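Local coordinates for protein 6-phospho-alpha-glucosidase (Merdibacter massiliensis, PDB 6VC6) that probably hydrolyses 6-phospho-alpha-glucosides to release glucose 6-phosphate, using a bound NAD and a manganese ion as members of glycosyl hydrolase family 4 do, at residues A[79-84]-A[131-136]; A[124-129]-A[144-149]. One frame throughout, in Å; residues are numbered along the deposited sequence.

Contact 1 (A[79-84]-A[131-136]); sequences DFIFMQ and HQIRQY. With NAD (nicotinamide-adenine-dinucleotide), chain G.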
loop_
_atom_site.group_PDB
_atom_site.type_symbol
_atom_site.label_atom_id
_atom_site.label_comp_id
_atom_site.label_asym_id
_atom_site.label_seq_id
_atom_site.Cartn_x
_atom_site.Cartn_y
_atom_site.Cartn_z
ATOM N N ASP A 79 4.067 -21.377 -2.217
ATOM C CA ASP A 79 3.155 -21.026 -3.298
ATOM C C ASP A 79 2.854 -19.534 -3.327
ATOM O O ASP A 79 2.707 -18.952 -4.407
ATOM C CB ASP A 79 1.849 -21.814 -3.168
ATOM C CG ASP A 79 2.052 -23.310 -3.301
ATOM O OD1 ASP A 79 2.573 -23.750 -4.348
ATOM O OD2 ASP A 79 1.689 -24.045 -2.359
ATOM N N PHE A 80 2.763 -18.903 -2.158
ATOM C CA PHE A 80 2.443 -17.487 -2.058
ATOM C C PHE A 80 3.338 -16.834 -1.018
ATOM O O PHE A 80 3.600 -17.412 0.041
ATOM C CB PHE A 80 0.973 -17.271 -1.680
ATOM C CG PHE A 80 0.014 -17.512 -2.808
ATOM C CD1 PHE A 80 -0.262 -16.512 -3.726
ATOM C CD2 PHE A 80 -0.613 -18.738 -2.951
ATOM C CE1 PHE A 80 -1.146 -16.731 -4.765
ATOM C CE2 PHE A 80 -1.497 -18.963 -3.989
ATOM C CZ PHE A 80 -1.764 -17.957 -4.896
ATOM N N ILE A 81 3.801 -15.625 -1.326
ATOM C CA ILE A 81 4.576 -14.808 -0.400
ATOM C C ILE A 81 3.813 -13.511 -0.178
ATOM O O ILE A 81 3.622 -12.729 -1.119
ATOM C CB ILE A 81 5.993 -14.527 -0.923
ATOM C CG1 ILE A 81 6.702 -15.832 -1.289
ATOM C CG2 ILE A 81 6.795 -13.755 0.113
ATOM C CD1 ILE A 81 6.995 -16.723 -0.104
ATOM N N PHE A 82 3.372 -13.286 1.058
ATOM C CA PHE A 82 2.689 -12.054 1.443
ATOM C C PHE A 82 3.729 -11.112 2.040
ATOM O O PHE A 82 4.274 -11.382 3.114
ATOM C CB PHE A 82 1.567 -12.331 2.445
ATOM C CG PHE A 82 0.385 -13.069 1.867
ATOM C CD1 PHE A 82 0.368 -13.479 0.543
ATOM C CD2 PHE A 82 -0.717 -13.350 2.660
ATOM C CE1 PHE A 82 -0.720 -14.157 0.023
ATOM C CE2 PHE A 82 -1.809 -14.026 2.147
ATOM C CZ PHE A 82 -1.809 -14.430 0.826
HETATM N N MSE A 83 4.004 -10.012 1.349
HETATM C CA MSE A 83 5.027 -9.074 1.802
HETATM C C MSE A 83 4.419 -7.812 2.410
HETATM O O MSE A 83 3.663 -7.098 1.751
HETATM C CB MSE A 83 5.956 -8.700 0.645
HETATM C CG MSE A 83 6.372 -9.877 -0.219
HETATM SE SE MSE A 83 8.035 -9.547 -1.184
HETATM C CE MSE A 83 9.270 -9.629 0.316
ATOM N N GLN A 84 4.755 -7.542 3.669
ATOM C CA GLN A 84 4.279 -6.352 4.370
ATOM C C GLN A 84 5.374 -5.815 5.290
ATOM O O GLN A 84 5.150 -5.522 6.465
ATOM C CB GLN A 84 2.994 -6.645 5.144
ATOM C CG GLN A 84 3.083 -7.802 6.129
ATOM C CD GLN A 84 1.841 -7.923 6.990
ATOM O OE1 GLN A 84 1.811 -8.681 7.959
ATOM N NE2 GLN A 84 0.804 -7.171 6.637
ATOM N N HIS A 131 15.345 -11.153 -4.231
ATOM C CA HIS A 131 16.450 -11.988 -4.692
ATOM C C HIS A 131 16.606 -13.224 -3.816
ATOM O O HIS A 131 16.890 -14.317 -4.317
ATOM C CB HIS A 131 17.747 -11.178 -4.715
ATOM C CG HIS A 131 17.936 -10.375 -5.964
ATOM N ND1 HIS A 131 17.907 -10.937 -7.222
ATOM C CD2 HIS A 131 18.160 -9.053 -6.148
ATOM C CE1 HIS A 131 18.103 -9.995 -8.128
ATOM N NE2 HIS A 131 18.259 -8.842 -7.502
ATOM N N GLN A 132 16.434 -13.056 -2.514
ATOM C CA GLN A 132 16.484 -14.194 -1.616
ATOM C C GLN A 132 15.359 -15.172 -1.889
ATOM O O GLN A 132 15.581 -16.372 -1.930
ATOM C CB GLN A 132 16.429 -13.742 -0.164
ATOM C CG GLN A 132 17.698 -13.087 0.331
ATOM C CD GLN A 132 17.627 -12.736 1.801
ATOM O OE1 GLN A 132 16.561 -12.712 2.390
ATOM N NE2 GLN A 132 18.771 -12.471 2.396
ATOM N N ILE A 133 14.159 -14.647 -2.102
ATOM C CA ILE A 133 12.987 -15.473 -2.334
ATOM C C ILE A 133 13.150 -16.289 -3.606
ATOM O O ILE A 133 12.838 -17.460 -3.635
ATOM C CB ILE A 133 11.718 -14.605 -2.462
ATOM C CG1 ILE A 133 11.418 -13.881 -1.149
ATOM C CG2 ILE A 133 10.522 -15.438 -2.887
ATOM C CD1 ILE A 133 10.458 -12.728 -1.297
ATOM N N ARG A 134 13.656 -15.646 -4.647
ATOM C CA ARG A 134 13.837 -16.276 -5.940
ATOM C C ARG A 134 14.915 -17.351 -5.907
ATOM O O ARG A 134 14.965 -18.218 -6.764
ATOM C CB ARG A 134 14.085 -15.238 -7.027
ATOM C CG ARG A 134 12.852 -14.425 -7.384
ATOM C CD ARG A 134 11.599 -15.277 -7.407
ATOM N NE ARG A 134 10.464 -14.568 -7.968
ATOM C CZ ARG A 134 9.197 -14.861 -7.718
ATOM N NH1 ARG A 134 8.234 -14.160 -8.273
ATOM N NH2 ARG A 134 8.888 -15.858 -6.916
ATOM N N GLN A 135 15.799 -17.248 -4.925
ATOM C CA GLN A 135 16.812 -18.259 -4.669
ATOM C C GLN A 135 16.201 -19.611 -4.282
ATOM O O GLN A 135 16.750 -20.653 -4.599
ATOM C CB GLN A 135 17.797 -17.784 -3.601
ATOM C CG GLN A 135 19.070 -17.176 -4.163
ATOM C CD GLN A 135 19.816 -16.308 -3.161
ATOM O OE1 GLN A 135 19.895 -16.626 -1.977
ATOM N NE2 GLN A 135 20.379 -15.210 -3.640
ATOM N N TYR A 136 15.109 -19.584 -3.531
ATOM C CA TYR A 136 14.445 -20.809 -3.102
ATOM C C TYR A 136 13.172 -21.220 -3.850
ATOM O O TYR A 136 12.996 -22.383 -4.175
ATOM C CB TYR A 136 14.179 -20.743 -1.607
ATOM C CG TYR A 136 15.418 -20.429 -0.827
ATOM C CD1 TYR A 136 16.293 -21.426 -0.459
ATOM C CD2 TYR A 136 15.723 -19.134 -0.475
ATOM C CE1 TYR A 136 17.436 -21.141 0.250
ATOM C CE2 TYR A 136 16.860 -18.838 0.233
ATOM C CZ TYR A 136 17.713 -19.846 0.595
ATOM O OH TYR A 136 18.847 -19.555 1.297
HETATM P PA NAD G . 5.430 -2.245 11.208
HETATM O O1A NAD G . 4.448 -2.501 12.326
HETATM O O2A NAD G . 6.722 -1.519 11.491
HETATM O O5B NAD G . 5.789 -3.650 10.514
HETATM C C5B NAD G . 6.923 -3.766 9.660
HETATM C C4B NAD G . 7.603 -5.103 9.901
HETATM O O4B NAD G . 8.447 -5.426 8.793
HETATM C C3B NAD G . 8.480 -5.041 11.140
HETATM O O3B NAD G . 8.164 -6.135 12.004
HETATM C C2B NAD G . 9.897 -5.192 10.632
HETATM O O2B NAD G . 10.669 -6.006 11.518
HETATM C C1B NAD G . 9.713 -5.868 9.285
HETATM N N9A NAD G . 10.808 -5.531 8.342
HETATM C C8A NAD G . 11.370 -4.323 8.150
HETATM N N7A NAD G . 12.353 -4.388 7.214
HETATM C C5A NAD G . 12.431 -5.665 6.797
HETATM C C6A NAD G . 13.250 -6.432 5.828
HETATM N N6A NAD G . 14.213 -5.827 5.091
HETATM N N1A NAD G . 13.004 -7.755 5.703
HETATM C C2A NAD G . 12.050 -8.372 6.427
HETATM N N3A NAD G . 11.273 -7.740 7.323
HETATM C C4A NAD G . 11.415 -6.414 7.550
HETATM O O3 NAD G . 4.677 -1.481 10.007
HETATM P PN NAD G . 3.084 -1.547 9.799
HETATM O O1N NAD G . 2.489 -0.240 10.268
HETATM O O2N NAD G . 2.556 -2.862 10.323
HETATM O O5D NAD G . 3.022 -1.579 8.195
HETATM C C5D NAD G . 3.274 -2.794 7.491
HETATM C C4D NAD G . 3.475 -2.462 6.020
HETATM O O4D NAD G . 2.242 -2.605 5.313
HETATM C C3D NAD G . 3.920 -1.016 5.855
HETATM O O3D NAD G . 5.024 -0.970 4.948
HETATM C C2D NAD G . 2.740 -0.323 5.215
HETATM O O2D NAD G . 3.166 0.710 4.326
HETATM C C1D NAD G . 2.081 -1.467 4.467
HETATM N N1N NAD G . 0.680 -1.198 4.152
HETATM C C2N NAD G . 0.369 -1.060 2.862
HETATM C C3N NAD G . -0.930 -0.806 2.463
HETATM C C7N NAD G . -1.222 -0.657 1.000
HETATM O O7N NAD G . -2.297 -0.201 0.646
HETATM N N7N NAD G . -0.285 -1.019 0.124
HETATM C C4N NAD G . -1.928 -0.705 3.424
HETATM C C5N NAD G . -1.579 -0.848 4.764
HETATM C C6N NAD G . -0.254 -1.104 5.106
#

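Contact 2 (A[124-129]-A[144-149]); sequences VDMIES and NYSNPA. With NAD (nicotinamide-adenine-dinucleotide), chain G; G6P (6-O-phosphono-alpha-D-glucopyranose), chain F.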
loop_
_atom_site.group_PDB
_atom_site.type_symbol
_atom_site.label_atom_id
_atom_site.label_comp_id
_atom_site.label_asym_id
_atom_site.label_seq_id
_atom_site.Cartn_x
_atom_site.Cartn_y
_atom_site.Cartn_z
ATOM N N VAL A 124 16.002 -0.583 -1.516
ATOM C CA VAL A 124 17.145 -1.393 -1.107
ATOM C C VAL A 124 16.678 -2.719 -0.516
ATOM O O VAL A 124 17.170 -3.790 -0.885
ATOM C CB VAL A 124 18.022 -0.610 -0.113
ATOM C CG1 VAL A 124 19.086 -1.515 0.490
ATOM C CG2 VAL A 124 18.656 0.592 -0.797
ATOM N N ASP A 125 15.711 -2.666 0.403
ATOM C CA ASP A 125 15.319 -3.863 1.137
ATOM C C ASP A 125 14.393 -4.770 0.333
ATOM O O ASP A 125 14.427 -5.992 0.516
ATOM C CB ASP A 125 14.655 -3.473 2.459
ATOM C CG ASP A 125 15.660 -3.070 3.522
ATOM O OD1 ASP A 125 16.826 -2.792 3.169
ATOM O OD2 ASP A 125 15.284 -3.030 4.713
HETATM N N MSE A 126 13.555 -4.214 -0.526
HETATM C CA MSE A 126 12.670 -5.024 -1.342
HETATM C C MSE A 126 13.429 -5.817 -2.387
HETATM O O MSE A 126 13.146 -6.996 -2.547
HETATM C CB MSE A 126 11.588 -4.205 -2.027
HETATM C CG MSE A 126 10.430 -3.780 -1.136
HETATM SE SE MSE A 126 9.328 -5.245 -0.468
HETATM C CE MSE A 126 8.735 -6.015 -2.146
ATOM N N ILE A 127 14.369 -5.203 -3.091
ATOM C CA ILE A 127 15.164 -5.890 -4.104
ATOM C C ILE A 127 16.038 -6.961 -3.462
ATOM O O ILE A 127 16.212 -8.056 -4.013
ATOM C CB ILE A 127 15.994 -4.868 -4.904
ATOM C CG1 ILE A 127 15.075 -4.058 -5.822
ATOM C CG2 ILE A 127 17.088 -5.559 -5.704
ATOM C CD1 ILE A 127 15.764 -2.931 -6.545
ATOM N N GLU A 128 16.585 -6.672 -2.279
ATOM C CA GLU A 128 17.366 -7.674 -1.561
ATOM C C GLU A 128 16.498 -8.855 -1.144
ATOM O O GLU A 128 16.941 -10.009 -1.189
ATOM C CB GLU A 128 18.032 -7.038 -0.340
ATOM C CG GLU A 128 18.987 -7.956 0.406
ATOM C CD GLU A 128 19.362 -7.415 1.775
ATOM O OE1 GLU A 128 18.445 -7.087 2.558
ATOM O OE2 GLU A 128 20.572 -7.313 2.065
ATOM N N SER A 129 15.253 -8.588 -0.746
ATOM C CA SER A 129 14.390 -9.655 -0.252
ATOM C C SER A 129 13.887 -10.540 -1.387
ATOM O O SER A 129 13.827 -11.767 -1.242
ATOM C CB SER A 129 13.215 -9.063 0.525
ATOM O OG SER A 129 12.363 -10.088 1.006
ATOM N N ASN A 144 2.547 -8.090 -2.786
ATOM C CA ASN A 144 3.274 -7.093 -2.011
ATOM C C ASN A 144 2.340 -5.979 -1.557
ATOM O O ASN A 144 1.686 -5.333 -2.384
ATOM C CB ASN A 144 4.430 -6.512 -2.825
ATOM C CG ASN A 144 5.171 -5.425 -2.078
ATOM O OD1 ASN A 144 5.664 -5.646 -0.973
ATOM N ND2 ASN A 144 5.250 -4.242 -2.675
ATOM N N TYR A 145 2.335 -5.689 -0.277
ATOM C CA TYR A 145 1.632 -4.555 0.259
ATOM C C TYR A 145 2.645 -3.462 0.593
ATOM O O TYR A 145 2.280 -2.322 0.772
ATOM C CB TYR A 145 0.951 -4.972 1.546
ATOM C CG TYR A 145 -0.543 -5.081 1.526
ATOM C CD1 TYR A 145 -1.183 -5.958 2.359
ATOM C CD2 TYR A 145 -1.308 -4.292 0.714
ATOM C CE1 TYR A 145 -2.547 -6.056 2.383
ATOM C CE2 TYR A 145 -2.674 -4.385 0.722
ATOM C CZ TYR A 145 -3.285 -5.271 1.565
ATOM O OH TYR A 145 -4.636 -5.377 1.587
ATOM N N SER A 146 3.921 -3.822 0.669
ATOM C CA SER A 146 4.935 -2.935 1.227
ATOM C C SER A 146 5.049 -1.619 0.471
ATOM O O SER A 146 5.177 -1.601 -0.738
ATOM C CB SER A 146 6.301 -3.627 1.240
ATOM O OG SER A 146 6.223 -4.954 1.716
ATOM N N ASN A 147 5.041 -0.526 1.220
ATOM C CA ASN A 147 5.057 0.825 0.670
ATOM C C ASN A 147 6.462 1.436 0.578
ATOM O O ASN A 147 7.366 0.905 1.194
ATOM C CB ASN A 147 4.140 1.737 1.478
ATOM C CG ASN A 147 2.720 1.736 0.963
ATOM O OD1 ASN A 147 2.484 1.912 -0.219
ATOM N ND2 ASN A 147 1.771 1.543 1.854
ATOM N N PRO A 148 6.621 2.507 -0.185
ATOM C CA PRO A 148 5.541 3.098 -0.977
ATOM C C PRO A 148 5.356 2.361 -2.289
ATOM O O PRO A 148 6.296 2.225 -3.044
ATOM C CB PRO A 148 6.021 4.512 -1.256
ATOM C CG PRO A 148 7.297 4.675 -0.541
ATOM C CD PRO A 148 7.809 3.352 -0.128
ATOM N N ALA A 149 4.145 1.902 -2.540
ATOM C CA ALA A 149 3.876 0.958 -3.603
ATOM C C ALA A 149 4.262 1.464 -4.986
ATOM O O ALA A 149 4.767 0.711 -5.793
ATOM C CB ALA A 149 2.422 0.527 -3.575
HETATM P PA NAD G . 5.430 -2.245 11.208
HETATM O O1A NAD G . 4.448 -2.501 12.326
HETATM O O2A NAD G . 6.722 -1.519 11.491
HETATM O O5B NAD G . 5.789 -3.650 10.514
HETATM C C5B NAD G . 6.923 -3.766 9.660
HETATM C C4B NAD G . 7.603 -5.103 9.901
HETATM O O4B NAD G . 8.447 -5.426 8.793
HETATM C C3B NAD G . 8.480 -5.041 11.140
HETATM O O3B NAD G . 8.164 -6.135 12.004
HETATM C C2B NAD G . 9.897 -5.192 10.632
HETATM O O2B NAD G . 10.669 -6.006 11.518
HETATM C C1B NAD G . 9.713 -5.868 9.285
HETATM N N9A NAD G . 10.808 -5.531 8.342
HETATM C C8A NAD G . 11.370 -4.323 8.150
HETATM N N7A NAD G . 12.353 -4.388 7.214
HETATM C C5A NAD G . 12.431 -5.665 6.797
HETATM C C6A NAD G . 13.250 -6.432 5.828
HETATM N N6A NAD G . 14.213 -5.827 5.091
HETATM N N1A NAD G . 13.004 -7.755 5.703
HETATM C C2A NAD G . 12.050 -8.372 6.427
HETATM N N3A NAD G . 11.273 -7.740 7.323
HETATM C C4A NAD G . 11.415 -6.414 7.550
HETATM O O3 NAD G . 4.677 -1.481 10.007
HETATM P PN NAD G . 3.084 -1.547 9.799
HETATM O O1N NAD G . 2.489 -0.240 10.268
HETATM O O2N NAD G . 2.556 -2.862 10.323
HETATM O O5D NAD G . 3.022 -1.579 8.195
HETATM C C5D NAD G . 3.274 -2.794 7.491
HETATM C C4D NAD G . 3.475 -2.462 6.020
HETATM O O4D NAD G . 2.242 -2.605 5.313
HETATM C C3D NAD G . 3.920 -1.016 5.855
HETATM O O3D NAD G . 5.024 -0.970 4.948
HETATM C C2D NAD G . 2.740 -0.323 5.215
HETATM O O2D NAD G . 3.166 0.710 4.326
HETATM C C1D NAD G . 2.081 -1.467 4.467
HETATM N N1N NAD G . 0.680 -1.198 4.152
HETATM C C2N NAD G . 0.369 -1.060 2.862
HETATM C C3N NAD G . -0.930 -0.806 2.463
HETATM C C7N NAD G . -1.222 -0.657 1.000
HETATM O O7N NAD G . -2.297 -0.201 0.646
HETATM N N7N NAD G . -0.285 -1.019 0.124
HETATM C C4N NAD G . -1.928 -0.705 3.424
HETATM C C5N NAD G . -1.579 -0.848 4.764
HETATM C C6N NAD G . -0.254 -1.104 5.106
HETATM C C1 G6P F . -3.919 3.866 3.403
HETATM C C2 G6P F . -3.013 3.298 2.301
HETATM C C3 G6P F . -1.759 2.609 2.810
HETATM C C4 G6P F . -1.181 3.419 3.947
HETATM C C5 G6P F . -2.153 3.323 5.108
HETATM C C6 G6P F . -1.676 4.217 6.245
HETATM O O1 G6P F . -5.234 3.312 3.270
HETATM O O2 G6P F . -3.763 2.373 1.503
HETATM O O3 G6P F . -0.794 2.478 1.762
HETATM O O4 G6P F . 0.086 2.873 4.324
HETATM O O5 G6P F . -3.480 3.744 4.772
HETATM O O6 G6P F . -2.191 3.713 7.471
HETATM P P G6P F . -1.623 4.249 8.876
HETATM O O1P G6P F . -0.392 3.399 9.090
HETATM O O2P G6P F . -1.337 5.713 8.638
HETATM O O3P G6P F . -2.754 3.998 9.844
#

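Contact 1 (A[79-84]-A[131-136])
I133 points from its helix at two residues of one strand, I81 and M83, and meets each in a different way. Toward M83, a selenomethionine, the approach is tip to tip: I133 CD1 lies 3.7 Å from M83 CE, with the selenium slightly farther away, M83 SE to I133 CD1 being 4.0 Å. Two torsions explain this. I133 extends its CD1 arm outward (chi2 163°), while M83 bends at the selenium (chi3 71°), which leaves its methyl facing the isoleucine. With I81 the two isoleucine side chains instead run past each other in opposite directions: I81 CG2 reaches I133 CD1 at 4.1 Å, and I81 CG1 lies 4.2 Å from I133 CG2. All the groups involved are apolar and buried, so the seam is held by dispersion and exclusion of water. Beyond the strand end, Q84 O comes within 3.5 Å of NAD C5D, which puts the cofactor at the carboxyl edge of the sheet, as in Rossmann-type domains. Strand 80-83 runs parallel between strands 4-9 and 141-144; I81 and M83 also touch V9, and M83 touches I142. Helix 113-136 covers this face, while F80 and F82 pack on helix 318-331 across the sheet.

Contact 2 (A[124-129]-A[144-149])
M126 reaches from its helix toward N144 and S146. CB and CG carry the chain away from the helix; two successive bends, chi2 -66° and chi3 -59°, then fold it. The first contact with 144-149 comes at the selenium of this selenomethionine, M126 SE lying 3.8 Å from both S146 CB and S146 OG and 3.7 Å from N144 OD1. At the tip, M126 CE touches the carboxamide of N144, lying 3.3 Å from N144 OD1 and 3.6 Å from N144 CG, a van der Waals approach to a polar group. That carboxamide is buried but well engaged. N144 OD1 accepts S146 OG at 2.8 Å, tilted somewhat from the carbonyl plane, and S146 N more weakly. N144 ND2 donates to S146 O at 3.3 Å, on a lone pair in the carbonyl plane, and also to N168 OD1 on the neighbouring strand. An alanine here removes the amide that S146 OG and N168 OD1 bond to, and would probably leave the turn freer to shift and a gap beside the M126 methyl. The same loop passes through a cis peptide at P148 and an Asx turn, N147 OD1 to A149 N, into helix 149-159. Y145 O receives the nicotinamide amide N7N of NAD nearly straight (169°), and N147 ND2 donates to G6P O3 at 2.7 Å as well as to NAD O2D. The chemistry therefore implies a polar, internally bonded loop whose backbone and side-chain atoms bind the nicotinamide end and the sugar, while D125 OD2 of the helix takes the adenine amino group.

Overall arrangement
From the N terminus, the chain runs along 79-84, through helix 89-102 into helix 113-136, which supplies 124-129 and then 131-136, and returns through strand 141-144 to 144-149. Contact 1 closes the loop of 46 residues between strand 80-83 and the end of that helix; contact 2 closes a shorter one of 14 residues. Since 124-129 precedes 131-136 and 144-149 follows it, the two loops cross. They meet at M83: its O lies 2.8 Å from Y145 N, a probable hydrogen bond, and its CE lies 3.2 Å from S129 OG. They join helix 113-136 to strand 80-83 and to the end of strand 141-144 and its following loop, toward the C-terminal ends of both strands, where NAD binds.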